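Local coordinates for protein putative non-ribosomal peptide synthetase (PDB 6M7L) that is an X-domain, a condensation-like domain of a non-ribosomal peptide synthetase, that binds the P450 OxyA and probably recruits such enzymes to crosslink glycopeptide antibiotics, at residues R27-W32 and A148-A152. Residue numbers count along the deposited sequence, not the author numbering.
Sequences RQRRMW and AHRIA
I151 lays its side chain, extended with both chi angles t, across one face of helix 26-34, overlapping Q28, M31 and W32. This is the familiar i, i+3, i+4 surface: CG1 of I151 lies 3.6 Å from CG of Q28, its CB 3.8 Å from CB of M31, and its CD1 3.9 Å from CB of W32. The backbones come closest at Q28 and I151, with CA atoms 4.8 Å apart. Strand 141-149 ends at H149 and the chain folds into a type I beta turn, R150 and I151 both near phi -70° with psi -4° and -17°, closed by A152 N to H149 O at 2.9 Å. Inside the turn, I151 N donates to ND1 of H149 (chi1 t, chi2 -77°) at 3.1 Å. H149 and R150 begin the stretch that corresponds to the HHxxxDG motif of condensation domains; arginine occupies the place of the second, usually catalytic histidine, consistent with an X-domain that has lost condensation activity. M31, all three chi angles m, sets its CE 3.6 Å from CE1 of H149 and 3.5 Å from CB of R150. Q28, with chi1 m and chi2 t, donates from NE2 to O of I151 (3.1 Å, 159°), while its OE1 accepts from T25 N. R27 passes R150, NE 4.3 Å from R150 O, to reach its salt bridge with E354, and W32 NE1 hydrogen-bonds to F79 O.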
loop_
_atom_site.group_PDB
_atom_site.type_symbol
_atom_site.label_atom_id
_atom_site.label_comp_id
_atom_site.label_asym_id
_atom_site.label_seq_id
_atom_site.Cartn_x
_atom_site.Cartn_y
_atom_site.Cartn_z
ATOM N N ARG A 27 -15.104 -16.774 16.398
ATOM C CA ARG A 27 -14.523 -17.244 15.146
ATOM C C ARG A 27 -13.454 -18.297 15.396
ATOM O O ARG A 27 -13.415 -19.322 14.707
ATOM C CB ARG A 27 -13.946 -16.072 14.355
ATOM C CG ARG A 27 -13.114 -16.518 13.170
ATOM C CD ARG A 27 -13.020 -15.451 12.104
ATOM N NE ARG A 27 -12.685 -16.050 10.818
ATOM C CZ ARG A 27 -13.585 -16.538 9.972
ATOM N NH1 ARG A 27 -13.198 -17.075 8.823
ATOM N NH2 ARG A 27 -14.874 -16.488 10.279
ATOM N N GLN A 28 -12.578 -18.064 16.376
ATOM C CA GLN A 28 -11.578 -19.068 16.724
ATOM C C GLN A 28 -12.235 -20.370 17.161
ATOM O O GLN A 28 -11.758 -21.461 16.822
ATOM C CB GLN A 28 -10.667 -18.542 17.830
ATOM C CG GLN A 28 -9.691 -17.485 17.383
ATOM C CD GLN A 28 -8.780 -17.049 18.507
ATOM O OE1 GLN A 28 -9.239 -16.754 19.611
ATOM N NE2 GLN A 28 -7.480 -17.016 18.236
ATOM N N ARG A 29 -13.324 -20.271 17.925
ATOM C CA ARG A 29 -14.053 -21.461 18.352
ATOM C C ARG A 29 -14.506 -22.281 17.151
ATOM O O ARG A 29 -14.304 -23.500 17.102
ATOM C CB ARG A 29 -15.244 -21.051 19.219
ATOM C CG ARG A 29 -16.209 -22.173 19.552
ATOM C CD ARG A 29 -15.570 -23.237 20.422
ATOM N NE ARG A 29 -16.509 -24.319 20.699
ATOM C CZ ARG A 29 -16.202 -25.437 21.349
ATOM N NH1 ARG A 29 -14.969 -25.635 21.798
ATOM N NH2 ARG A 29 -17.133 -26.359 21.546
ATOM N N ARG A 30 -15.106 -21.622 16.158
ATOM C CA ARG A 30 -15.565 -22.347 14.978
ATOM C C ARG A 30 -14.391 -22.860 14.154
ATOM O O ARG A 30 -14.426 -23.989 13.649
ATOM C CB ARG A 30 -16.471 -21.456 14.132
ATOM C CG ARG A 30 -17.176 -22.205 13.018
ATOM C CD ARG A 30 -18.237 -21.356 12.343
ATOM N NE ARG A 30 -18.897 -22.095 11.274
ATOM C CZ ARG A 30 -18.426 -22.193 10.037
ATOM N NH1 ARG A 30 -17.292 -21.590 9.706
ATOM N NH2 ARG A 30 -19.089 -22.892 9.126
ATOM N N MET A 31 -13.337 -22.051 14.015
ATOM C CA MET A 31 -12.178 -22.479 13.241
ATOM C C MET A 31 -11.502 -23.684 13.878
ATOM O O MET A 31 -11.061 -24.601 13.175
ATOM C CB MET A 31 -11.184 -21.327 13.092
ATOM C CG MET A 31 -11.688 -20.170 12.246
ATOM S SD MET A 31 -12.261 -20.708 10.629
ATOM C CE MET A 31 -10.833 -21.639 10.092
ATOM N N TRP A 32 -11.406 -23.699 15.209
ATOM C CA TRP A 32 -10.798 -24.834 15.891
ATOM C C TRP A 32 -11.591 -26.110 15.636
ATOM O O TRP A 32 -11.020 -27.161 15.321
ATOM C CB TRP A 32 -10.695 -24.548 17.391
ATOM C CG TRP A 32 -9.884 -25.561 18.139
ATOM C CD1 TRP A 32 -8.545 -25.512 18.391
ATOM C CD2 TRP A 32 -10.359 -26.778 18.729
ATOM N NE1 TRP A 32 -8.154 -26.619 19.102
ATOM C CE2 TRP A 32 -9.249 -27.413 19.322
ATOM C CE3 TRP A 32 -11.614 -27.392 18.814
ATOM C CZ2 TRP A 32 -9.356 -28.633 19.992
ATOM C CZ3 TRP A 32 -11.717 -28.601 19.480
ATOM C CH2 TRP A 32 -10.596 -29.208 20.059
ATOM N N ALA A 148 -0.946 -19.958 7.152
ATOM C CA ALA A 148 -1.416 -19.607 8.483
ATOM C C ALA A 148 -2.867 -20.037 8.617
ATOM O O ALA A 148 -3.682 -19.750 7.736
ATOM C CB ALA A 148 -1.277 -18.103 8.747
ATOM N N HIS A 149 -3.185 -20.732 9.705
ATOM C CA HIS A 149 -4.556 -21.171 9.917
ATOM C C HIS A 149 -5.451 -19.967 10.181
ATOM O O HIS A 149 -5.034 -18.992 10.814
ATOM C CB HIS A 149 -4.629 -22.157 11.083
ATOM C CG HIS A 149 -5.883 -22.975 11.093
ATOM N ND1 HIS A 149 -7.094 -22.472 11.514
ATOM C CD2 HIS A 149 -6.115 -24.253 10.715
ATOM C CE1 HIS A 149 -8.020 -23.409 11.399
ATOM N NE2 HIS A 149 -7.451 -24.499 10.917
ATOM N N ARG A 150 -6.689 -20.034 9.687
ATOM C CA ARG A 150 -7.594 -18.896 9.826
ATOM C C ARG A 150 -8.051 -18.672 11.262
ATOM O O ARG A 150 -8.758 -17.692 11.522
ATOM C CB ARG A 150 -8.806 -19.068 8.909
ATOM C CG ARG A 150 -8.452 -19.177 7.434
ATOM C CD ARG A 150 -9.696 -19.205 6.559
ATOM N NE ARG A 150 -9.726 -18.075 5.634
ATOM C CZ ARG A 150 -9.235 -18.107 4.400
ATOM N NH1 ARG A 150 -9.301 -17.029 3.630
ATOM N NH2 ARG A 150 -8.680 -19.216 3.935
ATOM N N ILE A 151 -7.668 -19.551 12.193
ATOM C CA ILE A 151 -7.884 -19.286 13.609
ATOM C C ILE A 151 -6.956 -18.186 14.101
ATOM O O ILE A 151 -7.196 -17.596 15.159
ATOM C CB ILE A 151 -7.687 -20.578 14.427
ATOM C CG1 ILE A 151 -8.306 -20.447 15.819
ATOM C CG2 ILE A 151 -6.209 -20.916 14.543
ATOM C CD1 ILE A 151 -8.181 -21.700 16.659
ATOM N N ALA A 152 -5.899 -17.887 13.344
ATOM C CA ALA A 152 -4.914 -16.894 13.735
ATOM C C ALA A 152 -4.753 -15.754 12.747
ATOM O O ALA A 152 -4.220 -14.708 13.130
ATOM C CB ALA A 152 -3.542 -17.550 13.936
#